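Local coordinates for protein cypemycin cysteine dehydrogenase (decarboxylating) (Streptomyces sp, PDB 6JDD) that catalyses the flavin-dependent oxidative decarboxylation of the C-terminal cysteine of the cypemycin precursor peptide, a step in building its aminovinyl-cysteine group, at residues L38-V44 with A61-V67; T119-I125 with R146-A152; W27-L31 with F170-L176. All coordinates share one frame. Residues are numbered along the deposited sequence.

Contact 1 (L38-V44 with A61-V67)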
loop_
_atom_site.group_PDB
_atom_site.type_symbol
_atom_site.label_atom_id
_atom_site.label_comp_id
_atom_site.label_asym_id
_atom_site.label_seq_id
_atom_site.Cartn_x
_atom_site.Cartn_y
_atom_site.Cartn_z
ATOM N N LEU A 38 -43.918 5.332 -1.745
ATOM C CA LEU A 38 -43.169 5.269 -0.469
ATOM C C LEU A 38 -41.704 5.630 -0.697
ATOM O O LEU A 38 -41.113 5.062 -1.591
ATOM C CB LEU A 38 -43.289 3.854 0.089
ATOM C CG LEU A 38 -42.668 3.624 1.464
ATOM C CD1 LEU A 38 -43.176 4.621 2.491
ATOM C CD2 LEU A 38 -42.969 2.214 1.915
ATOM N N VAL A 39 -41.154 6.546 0.091
ATOM C CA VAL A 39 -39.688 6.801 0.130
ATOM C C VAL A 39 -39.040 5.854 1.150
ATOM O O VAL A 39 -39.410 5.906 2.325
ATOM C CB VAL A 39 -39.379 8.276 0.438
ATOM C CG1 VAL A 39 -37.895 8.529 0.655
ATOM C CG2 VAL A 39 -39.883 9.169 -0.659
ATOM N N VAL A 40 -38.086 5.039 0.707
ATOM C CA VAL A 40 -37.411 4.010 1.538
ATOM C C VAL A 40 -35.956 4.436 1.705
ATOM O O VAL A 40 -35.219 4.452 0.724
ATOM C CB VAL A 40 -37.527 2.630 0.881
ATOM C CG1 VAL A 40 -36.847 1.529 1.681
ATOM C CG2 VAL A 40 -38.954 2.260 0.620
ATOM N N ASN A 41 -35.578 4.786 2.918
ATOM C CA ASN A 41 -34.168 5.011 3.320
ATOM C C ASN A 41 -33.589 3.704 3.860
ATOM O O ASN A 41 -34.331 2.896 4.405
ATOM C CB ASN A 41 -34.040 6.130 4.351
ATOM C CG ASN A 41 -34.757 7.390 3.925
ATOM O OD1 ASN A 41 -34.336 8.081 3.002
ATOM N ND2 ASN A 41 -35.839 7.699 4.616
ATOM N N VAL A 42 -32.293 3.509 3.696
ATOM C CA VAL A 42 -31.635 2.250 4.118
ATOM C C VAL A 42 -30.266 2.555 4.720
ATOM O O VAL A 42 -29.485 3.324 4.130
ATOM C CB VAL A 42 -31.509 1.264 2.947
ATOM C CG1 VAL A 42 -30.957 -0.065 3.424
ATOM C CG2 VAL A 42 -32.825 1.047 2.228
ATOM N N SER A 43 -30.016 1.970 5.874
ATOM C CA SER A 43 -28.687 1.952 6.536
ATOM C C SER A 43 -28.205 0.499 6.570
ATOM O O SER A 43 -29.016 -0.407 6.676
ATOM C CB SER A 43 -28.710 2.603 7.913
ATOM O OG SER A 43 -29.591 1.944 8.814
ATOM N N VAL A 44 -26.921 0.286 6.428
ATOM C CA VAL A 44 -26.379 -1.089 6.330
ATOM C C VAL A 44 -25.137 -1.158 7.214
ATOM O O VAL A 44 -24.248 -0.353 7.055
ATOM C CB VAL A 44 -26.032 -1.427 4.869
ATOM C CG1 VAL A 44 -25.513 -2.834 4.746
ATOM C CG2 VAL A 44 -27.195 -1.222 3.930
ATOM N N ALA A 61 -33.436 1.337 -3.831
ATOM C CA ALA A 61 -34.094 2.205 -2.834
ATOM C C ALA A 61 -34.121 3.631 -3.355
ATOM O O ALA A 61 -33.112 4.076 -3.857
ATOM C CB ALA A 61 -33.363 2.128 -1.514
ATOM N N ASN A 62 -35.209 4.340 -3.124
ATOM C CA ASN A 62 -35.407 5.709 -3.646
ATOM C C ASN A 62 -35.004 6.762 -2.614
ATOM O O ASN A 62 -34.978 7.912 -2.965
ATOM C CB ASN A 62 -36.847 5.904 -4.090
ATOM C CG ASN A 62 -37.851 5.545 -3.030
ATOM O OD1 ASN A 62 -37.607 4.726 -2.171
ATOM N ND2 ASN A 62 -38.998 6.158 -3.098
ATOM N N GLY A 63 -34.734 6.375 -1.371
ATOM C CA GLY A 63 -34.331 7.319 -0.307
ATOM C C GLY A 63 -32.827 7.354 -0.154
ATOM O O GLY A 63 -32.184 6.891 -1.040
ATOM N N LYS A 64 -32.293 7.850 0.956
ATOM C CA LYS A 64 -30.829 7.865 1.221
ATOM C C LYS A 64 -30.360 6.470 1.603
ATOM O O LYS A 64 -31.131 5.728 2.271
ATOM C CB LYS A 64 -30.510 8.865 2.323
ATOM C CG LYS A 64 -30.794 10.311 1.935
ATOM C CD LYS A 64 -30.442 10.640 0.462
ATOM C CE LYS A 64 -30.064 12.090 0.204
ATOM N NZ LYS A 64 -31.129 13.032 0.636
ATOM N N VAL A 65 -29.167 6.118 1.157
ATOM C CA VAL A 65 -28.574 4.808 1.512
ATOM C C VAL A 65 -27.202 5.102 2.080
ATOM O O VAL A 65 -26.499 5.907 1.510
ATOM C CB VAL A 65 -28.524 3.834 0.321
ATOM C CG1 VAL A 65 -27.849 2.528 0.694
ATOM C CG2 VAL A 65 -29.899 3.534 -0.218
ATOM N N TRP A 66 -26.886 4.522 3.220
ATOM C CA TRP A 66 -25.584 4.762 3.881
ATOM C C TRP A 66 -25.119 3.556 4.695
ATOM O O TRP A 66 -25.940 2.746 5.168
ATOM C CB TRP A 66 -25.603 6.016 4.724
ATOM C CG TRP A 66 -26.832 6.261 5.538
ATOM C CD1 TRP A 66 -27.963 6.885 5.112
ATOM C CD2 TRP A 66 -27.029 5.993 6.935
ATOM N NE1 TRP A 66 -28.855 7.008 6.130
ATOM C CE2 TRP A 66 -28.306 6.482 7.263
ATOM C CE3 TRP A 66 -26.254 5.392 7.938
ATOM C CZ2 TRP A 66 -28.837 6.385 8.542
ATOM C CZ3 TRP A 66 -26.770 5.309 9.207
ATOM C CH2 TRP A 66 -28.047 5.790 9.495
ATOM N N VAL A 67 -23.809 3.442 4.802
ATOM C CA VAL A 67 -23.167 2.453 5.683
ATOM C C VAL A 67 -23.186 3.024 7.093
ATOM O O VAL A 67 -22.942 4.240 7.254
ATOM C CB VAL A 67 -21.763 2.105 5.194
ATOM C CG1 VAL A 67 -21.088 1.185 6.191
ATOM C CG2 VAL A 67 -21.834 1.461 3.815
#

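Contact 2 (T119-I125 with R146-A152)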
loop_
_atom_site.group_PDB
_atom_site.type_symbol
_atom_site.label_atom_id
_atom_site.label_comp_id
_atom_site.label_asym_id
_atom_site.label_seq_id
_atom_site.Cartn_x
_atom_site.Cartn_y
_atom_site.Cartn_z
ATOM N N THR A 119 -34.916 8.084 18.433
ATOM C CA THR A 119 -36.220 8.201 17.747
ATOM C C THR A 119 -37.336 7.959 18.774
ATOM O O THR A 119 -37.147 7.142 19.702
ATOM C CB THR A 119 -36.315 7.288 16.527
ATOM O OG1 THR A 119 -37.542 7.579 15.856
ATOM C CG2 THR A 119 -36.270 5.827 16.907
ATOM N N ASP A 120 -38.451 8.650 18.569
ATOM C CA ASP A 120 -39.769 8.378 19.206
ATOM C C ASP A 120 -40.677 7.597 18.263
ATOM O O ASP A 120 -41.727 7.153 18.731
ATOM C CB ASP A 120 -40.503 9.675 19.578
ATOM C CG ASP A 120 -39.726 10.441 20.636
ATOM O OD1 ASP A 120 -39.228 9.783 21.623
ATOM O OD2 ASP A 120 -39.562 11.676 20.438
ATOM N N ALA A 121 -40.329 7.491 16.984
ATOM C CA ALA A 121 -41.184 6.830 15.979
ATOM C C ALA A 121 -41.261 5.334 16.291
ATOM O O ALA A 121 -40.413 4.765 16.986
ATOM C CB ALA A 121 -40.651 7.076 14.580
ATOM N N PRO A 122 -42.295 4.642 15.764
ATOM C CA PRO A 122 -42.361 3.186 15.850
ATOM C C PRO A 122 -41.077 2.528 15.328
ATOM O O PRO A 122 -40.618 2.847 14.291
ATOM C CB PRO A 122 -43.542 2.837 14.945
ATOM C CG PRO A 122 -44.378 4.096 14.884
ATOM C CD PRO A 122 -43.411 5.243 15.017
ATOM N N LEU A 123 -40.530 1.633 16.132
ATOM C CA LEU A 123 -39.282 0.890 15.866
ATOM C C LEU A 123 -39.624 -0.579 15.911
ATOM O O LEU A 123 -39.930 -1.050 16.975
ATOM C CB LEU A 123 -38.276 1.212 16.972
ATOM C CG LEU A 123 -36.809 0.961 16.636
ATOM C CD1 LEU A 123 -35.920 1.691 17.594
ATOM C CD2 LEU A 123 -36.476 -0.514 16.655
ATOM N N VAL A 124 -39.568 -1.262 14.786
ATOM C CA VAL A 124 -39.924 -2.703 14.699
ATOM C C VAL A 124 -38.670 -3.514 14.424
ATOM O O VAL A 124 -37.898 -3.159 13.571
ATOM C CB VAL A 124 -40.980 -2.965 13.632
ATOM C CG1 VAL A 124 -41.472 -4.395 13.706
ATOM C CG2 VAL A 124 -42.132 -1.987 13.760
ATOM N N ILE A 125 -38.552 -4.617 15.130
ATOM C CA ILE A 125 -37.329 -5.451 15.137
ATOM C C ILE A 125 -37.685 -6.805 14.543
ATOM O O ILE A 125 -38.434 -7.589 15.186
ATOM C CB ILE A 125 -36.737 -5.579 16.545
ATOM C CG1 ILE A 125 -36.468 -4.199 17.130
ATOM C CG2 ILE A 125 -35.483 -6.442 16.503
ATOM C CD1 ILE A 125 -35.906 -4.214 18.519
ATOM N N ARG A 146 -39.143 1.083 26.574
ATOM C CA ARG A 146 -39.334 2.036 25.462
ATOM C C ARG A 146 -40.671 1.741 24.809
ATOM O O ARG A 146 -40.898 0.659 24.278
ATOM C CB ARG A 146 -38.182 1.944 24.460
ATOM C CG ARG A 146 -36.833 2.356 25.045
ATOM C CD ARG A 146 -35.760 2.606 24.008
ATOM N NE ARG A 146 -36.137 3.654 23.069
ATOM C CZ ARG A 146 -35.603 3.797 21.865
ATOM N NH1 ARG A 146 -34.665 2.957 21.467
ATOM N NH2 ARG A 146 -36.010 4.761 21.058
ATOM N N PRO A 147 -41.587 2.726 24.805
ATOM C CA PRO A 147 -42.938 2.466 24.336
ATOM C C PRO A 147 -42.983 2.271 22.820
ATOM O O PRO A 147 -43.831 1.620 22.344
ATOM C CB PRO A 147 -43.706 3.704 24.825
ATOM C CG PRO A 147 -42.655 4.832 24.886
ATOM C CD PRO A 147 -41.358 4.130 25.222
ATOM N N ASN A 148 -42.023 2.806 22.087
ATOM C CA ASN A 148 -42.080 2.778 20.601
ATOM C C ASN A 148 -41.494 1.476 20.038
ATOM O O ASN A 148 -41.554 1.298 18.843
ATOM C CB ASN A 148 -41.417 4.030 20.037
ATOM C CG ASN A 148 -39.996 4.251 20.525
ATOM O OD1 ASN A 148 -39.673 3.977 21.690
ATOM N ND2 ASN A 148 -39.151 4.807 19.644
ATOM N N VAL A 149 -40.925 0.591 20.846
ATOM C CA VAL A 149 -40.199 -0.585 20.297
ATOM C C VAL A 149 -41.101 -1.806 20.309
ATOM O O VAL A 149 -41.655 -2.072 21.338
ATOM C CB VAL A 149 -38.947 -0.828 21.134
ATOM C CG1 VAL A 149 -38.301 -2.145 20.809
ATOM C CG2 VAL A 149 -37.998 0.324 20.969
ATOM N N GLU A 150 -41.154 -2.563 19.223
ATOM C CA GLU A 150 -41.817 -3.890 19.158
ATOM C C GLU A 150 -40.976 -4.865 18.341
ATOM O O GLU A 150 -40.248 -4.439 17.464
ATOM C CB GLU A 150 -43.190 -3.813 18.493
ATOM C CG GLU A 150 -44.235 -3.301 19.452
ATOM C CD GLU A 150 -45.694 -3.374 19.024
ATOM O OE1 GLU A 150 -46.062 -4.215 18.124
ATOM O OE2 GLU A 150 -46.476 -2.587 19.608
ATOM N N PHE A 151 -41.162 -6.151 18.587
ATOM C CA PHE A 151 -40.645 -7.229 17.724
ATOM C C PHE A 151 -41.723 -7.574 16.714
ATOM O O PHE A 151 -42.856 -7.529 17.011
ATOM C CB PHE A 151 -40.208 -8.416 18.573
ATOM C CG PHE A 151 -38.925 -8.140 19.316
ATOM C CD1 PHE A 151 -38.936 -7.418 20.499
ATOM C CD2 PHE A 151 -37.717 -8.587 18.800
ATOM C CE1 PHE A 151 -37.740 -7.128 21.125
ATOM C CE2 PHE A 151 -36.533 -8.332 19.443
ATOM C CZ PHE A 151 -36.551 -7.616 20.615
ATOM N N ALA A 152 -41.319 -7.887 15.506
ATOM C CA ALA A 152 -42.247 -8.119 14.392
ATOM C C ALA A 152 -42.975 -9.410 14.689
ATOM O O ALA A 152 -42.438 -10.228 15.427
ATOM C CB ALA A 152 -41.486 -8.214 13.084
#

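Contact 3 (W27-L31 with F170-L176)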
loop_
_atom_site.group_PDB
_atom_site.type_symbol
_atom_site.label_atom_id
_atom_site.label_comp_id
_atom_site.label_asym_id
_atom_site.label_seq_id
_atom_site.Cartn_x
_atom_site.Cartn_y
_atom_site.Cartn_z
ATOM N N TRP A 27 -36.596 -8.016 -1.047
ATOM C CA TRP A 27 -37.696 -7.394 -0.262
ATOM C C TRP A 27 -37.790 -5.880 -0.480
ATOM O O TRP A 27 -38.899 -5.366 -0.536
ATOM C CB TRP A 27 -37.516 -7.712 1.212
ATOM C CG TRP A 27 -37.927 -9.108 1.491
ATOM C CD1 TRP A 27 -37.125 -10.188 1.703
ATOM C CD2 TRP A 27 -39.273 -9.582 1.478
ATOM N NE1 TRP A 27 -37.886 -11.313 1.873
ATOM C CE2 TRP A 27 -39.215 -10.967 1.744
ATOM C CE3 TRP A 27 -40.506 -8.968 1.283
ATOM C CZ2 TRP A 27 -40.367 -11.750 1.842
ATOM C CZ3 TRP A 27 -41.642 -9.751 1.358
ATOM C CH2 TRP A 27 -41.572 -11.121 1.645
ATOM N N ILE A 28 -36.678 -5.162 -0.544
ATOM C CA ILE A 28 -36.706 -3.708 -0.892
ATOM C C ILE A 28 -37.334 -3.557 -2.289
ATOM O O ILE A 28 -38.223 -2.703 -2.446
ATOM C CB ILE A 28 -35.311 -3.056 -0.831
ATOM C CG1 ILE A 28 -34.670 -3.166 0.558
ATOM C CG2 ILE A 28 -35.382 -1.602 -1.313
ATOM C CD1 ILE A 28 -35.396 -2.409 1.625
ATOM N N HIS A 29 -36.911 -4.355 -3.272
ATOM C CA HIS A 29 -37.488 -4.322 -4.636
ATOM C C HIS A 29 -38.999 -4.560 -4.546
ATOM O O HIS A 29 -39.738 -3.771 -5.129
ATOM C CB HIS A 29 -36.780 -5.336 -5.524
ATOM C CG HIS A 29 -37.362 -5.406 -6.895
ATOM N ND1 HIS A 29 -37.266 -4.335 -7.778
ATOM C CD2 HIS A 29 -38.042 -6.387 -7.525
ATOM C CE1 HIS A 29 -37.852 -4.664 -8.889
ATOM N NE2 HIS A 29 -38.333 -5.914 -8.762
ATOM N N TRP A 30 -39.430 -5.593 -3.817
ATOM C CA TRP A 30 -40.869 -5.906 -3.554
ATOM C C TRP A 30 -41.612 -4.676 -2.995
ATOM O O TRP A 30 -42.639 -4.244 -3.581
ATOM C CB TRP A 30 -41.018 -7.109 -2.609
ATOM C CG TRP A 30 -42.423 -7.385 -2.161
ATOM C CD1 TRP A 30 -43.322 -8.221 -2.763
ATOM C CD2 TRP A 30 -43.098 -6.840 -1.008
ATOM N NE1 TRP A 30 -44.504 -8.213 -2.079
ATOM C CE2 TRP A 30 -44.404 -7.371 -1.007
ATOM C CE3 TRP A 30 -42.734 -5.956 0.014
ATOM C CZ2 TRP A 30 -45.338 -7.051 -0.022
ATOM C CZ3 TRP A 30 -43.660 -5.622 0.976
ATOM C CH2 TRP A 30 -44.945 -6.167 0.958
ATOM N N LEU A 31 -41.111 -4.106 -1.907
ATOM C CA LEU A 31 -41.754 -2.928 -1.286
ATOM C C LEU A 31 -41.808 -1.760 -2.288
ATOM O O LEU A 31 -42.827 -1.091 -2.335
ATOM C CB LEU A 31 -40.975 -2.572 -0.021
ATOM C CG LEU A 31 -41.505 -1.385 0.775
ATOM C CD1 LEU A 31 -42.930 -1.631 1.241
ATOM C CD2 LEU A 31 -40.582 -1.105 1.939
ATOM N N PHE A 170 -38.134 -12.486 10.721
ATOM C CA PHE A 170 -37.774 -11.953 9.372
ATOM C C PHE A 170 -39.023 -11.797 8.498
ATOM O O PHE A 170 -39.247 -12.586 7.579
ATOM C CB PHE A 170 -36.735 -12.824 8.657
ATOM C CG PHE A 170 -36.097 -12.110 7.499
ATOM C CD1 PHE A 170 -35.452 -10.893 7.698
ATOM C CD2 PHE A 170 -36.161 -12.638 6.217
ATOM C CE1 PHE A 170 -34.862 -10.231 6.639
ATOM C CE2 PHE A 170 -35.566 -11.978 5.160
ATOM C CZ PHE A 170 -34.934 -10.770 5.376
ATOM N N ASN A 171 -39.808 -10.771 8.781
ATOM C CA ASN A 171 -41.202 -10.677 8.300
ATOM C C ASN A 171 -41.489 -9.213 7.985
ATOM O O ASN A 171 -42.006 -8.519 8.886
ATOM C CB ASN A 171 -42.136 -11.242 9.366
ATOM C CG ASN A 171 -43.597 -11.127 8.988
ATOM O OD1 ASN A 171 -43.926 -10.561 7.947
ATOM N ND2 ASN A 171 -44.472 -11.645 9.832
ATOM N N LEU A 172 -41.211 -8.763 6.761
ATOM C CA LEU A 172 -41.450 -7.338 6.398
ATOM C C LEU A 172 -42.950 -7.018 6.355
ATOM O O LEU A 172 -43.383 -5.998 6.894
ATOM C CB LEU A 172 -40.768 -7.004 5.071
ATOM C CG LEU A 172 -40.897 -5.554 4.615
ATOM C CD1 LEU A 172 -40.361 -4.603 5.646
ATOM C CD2 LEU A 172 -40.159 -5.331 3.325
ATOM N N PRO A 173 -43.823 -7.831 5.712
ATOM C CA PRO A 173 -45.257 -7.494 5.712
ATOM C C PRO A 173 -45.833 -7.305 7.135
ATOM O O PRO A 173 -46.490 -6.280 7.406
ATOM C CB PRO A 173 -45.887 -8.676 4.963
ATOM C CG PRO A 173 -44.748 -9.211 4.093
ATOM C CD PRO A 173 -43.512 -9.062 4.950
ATOM N N GLY A 174 -45.528 -8.246 8.038
ATOM C CA GLY A 174 -45.881 -8.135 9.466
ATOM C C GLY A 174 -45.294 -6.881 10.097
ATOM O O GLY A 174 -46.010 -6.189 10.863
ATOM N N ALA A 175 -44.037 -6.575 9.800
ATOM C CA ALA A 175 -43.385 -5.379 10.363
ATOM C C ALA A 175 -44.192 -4.157 9.890
ATOM O O ALA A 175 -44.356 -3.193 10.656
ATOM C CB ALA A 175 -41.914 -5.330 10.001
ATOM N N LEU A 176 -44.667 -4.156 8.658
ATOM C CA LEU A 176 -45.321 -2.935 8.094
ATOM C C LEU A 176 -46.658 -2.738 8.805
ATOM O O LEU A 176 -47.016 -1.570 9.145
ATOM C CB LEU A 176 -45.533 -3.112 6.586
ATOM C CG LEU A 176 -44.283 -3.047 5.716
ATOM C CD1 LEU A 176 -44.587 -3.582 4.327
ATOM C CD2 LEU A 176 -43.754 -1.625 5.634
#

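Contact 1 (L38-V44 with A61-V67)
Trp-66 lays the six-membered ring of its indole over Ser-43: CB of Ser-43 stands 3.5 Å from the ring centroid, almost on the ring normal, a CH-pi contact between residues paired across parallel strands. The hydroxyl of Ser-43 is hydrogen-bonded to His-12 and His-14 on the next strand. The strands 39-44 and 65-67 run 4.8 Å apart at 13°, and their backbones form the alternating parallel ladder: Val-42 N to Lys-64 O (2.9 Å), Trp-66 N to Val-42 O (3.0 Å) and Val-44 N to Trp-66 O (2.9 Å). Before this ladder begins, side chains supply most of the pairing, beside a weak backbone bond from Gly-63 N to Val-40 O (2.9 Å). Asn-62 bridges the backbone of 38-40, giving ND2 to Leu-38 O (2.8 Å) and accepting Val-40 N at OD1 (2.9 Å), while OD1 of Asn-41 receives Lys-64 N (2.9 Å). Between them Gly-63 comes so close, its CA 4.3 Å from that of Asn-41, that a beta carbon would clash with Val-40 O and Asn-41 OD1. Opposite the indole, Val-42 touches CB of Ala-61 through CG2 (3.9 Å). This is the beta-alpha-beta unit at one edge of the Rossmann-like flavoprotein sheet: helix 54-60 connects the strands and packs on Val-42, Val-44, Val-65 and Val-67, helix 24-34 lies against Leu-38 and Val-40, and strand 10-15 continues the sheet beyond 39-44.

Contact 2 (T119-I125 with R146-A152)
Ile-125 forms the apolar centre with Phe-151 and Val-149, on the face of the sheet it shares with Leu-123. Its CG2 lies 3.6 Å from CE2 of Phe-151, and its CB sits over the face of that ring, 4.2 Å from the centroid, in a CH-pi contact; its CD1 reaches CG1 of Val-149 at 3.9 Å. Leu-123 extends the patch, CB to Val-149 CG2 being 4.1 Å, and helix 97-104 packs on Ile-125 and Phe-151. On the other face Val-124 CG1 meets Ala-152 CB at 3.9 Å, next to helix 172-185.

Between these layers the backbones pair in parallel: Leu-123 N with Asn-148 O (2.9 Å), Glu-150 N with Leu-123 O (3.0 Å), Ile-125 N with Glu-150 O (2.9 Å) and Ala-152 N with Ile-125 O (2.9 Å). At the polar edge, the side chain of Asn-148 ties down the loop that enters strand 123-127. Its ND2 donates to Ala-121 O (2.9 Å) and, weakly, to Thr-119 O (3.1 Å), while an ST turn, Ala-121 N to Thr-119 OG1 (3.0 Å), shapes the same loop. Arg-146 NH1 hydrogen-bonds to Leu-116 O, and Glu-150 turns outward to a salt bridge with Arg-181. With helix 134-142 as the connection, the two strands make a beta-alpha-beta unit closing the far edge of the six-stranded parallel sheet, in the 3-2-1-4-5-6 strand order of the Rossmann-like flavoproteins.

Contact 3 (W27-L31 with F170-L176)
Apolar packing makes up most of this contact, with leucines set against aliphatic and indole carbons. Leu-172 reaches into helix 24-34 with CD2, which lies 4.1 Å from CB of Trp-27, 4.2 Å from CZ3 of Trp-30 and 4.4 Å from CB of Leu-31. One helical turn on, CD1 of Leu-176 meets CD1 of Leu-31 and the edge of the Trp-30 indole at CZ3, each at 4.0 Å. Leu-172 and Leu-176, four residues apart, thus present one stripe of their helix to Trp-27, Trp-30 and Leu-31.

The short helical segments cross at -51°, but their axes come no closer than 12.2 Å, so large side chains fill a gap that close helix packing would not leave. Both helices lie on the same side of the parallel sheet of this Rossmann-like fold, and Leu-172 also rests on Leu-91 and Phe-93 of strand 90-95.

Aromatic and proline contacts close the other end. CZ3 of Trp-27 touches CD of Pro-173 at 4.1 Å, and NE1 of Trp-27 comes within 4.1 Å of CE2 of Phe-170, the two ring planes being nearly perpendicular. Phe-170 itself stacks on Phe-93, and Trp-27 meets Trp-26 of a neighbouring subunit.

Hydrogen bonding here serves the helix start: Asn-171, at the N-cap, accepts Gly-174 N at OD1 (2.8 Å), and its ND2 is held by Pro-153 O.

In the fold
From the N terminus, the chain passes through strand 10-15 and into helix 24-34, which carries the first half of contact 3. Contact 1 follows at once, closing a short loop through helix 54-60 at one edge of the sheet. The chain then crosses to the other half through strand 90-95, and contact 2 closes a second short loop through helix 134-142 at the opposite edge. These two contacts lie in series and do not touch, their nearest atoms about 11 Å apart. Helix 172-185 finally returns to helix 24-34, so that the long loop of contact 3 encloses both. Contact 3 touches each of them, Leu-31 packing on Leu-38 and Val-40, and Ala-175 on Val-124 and Ala-152.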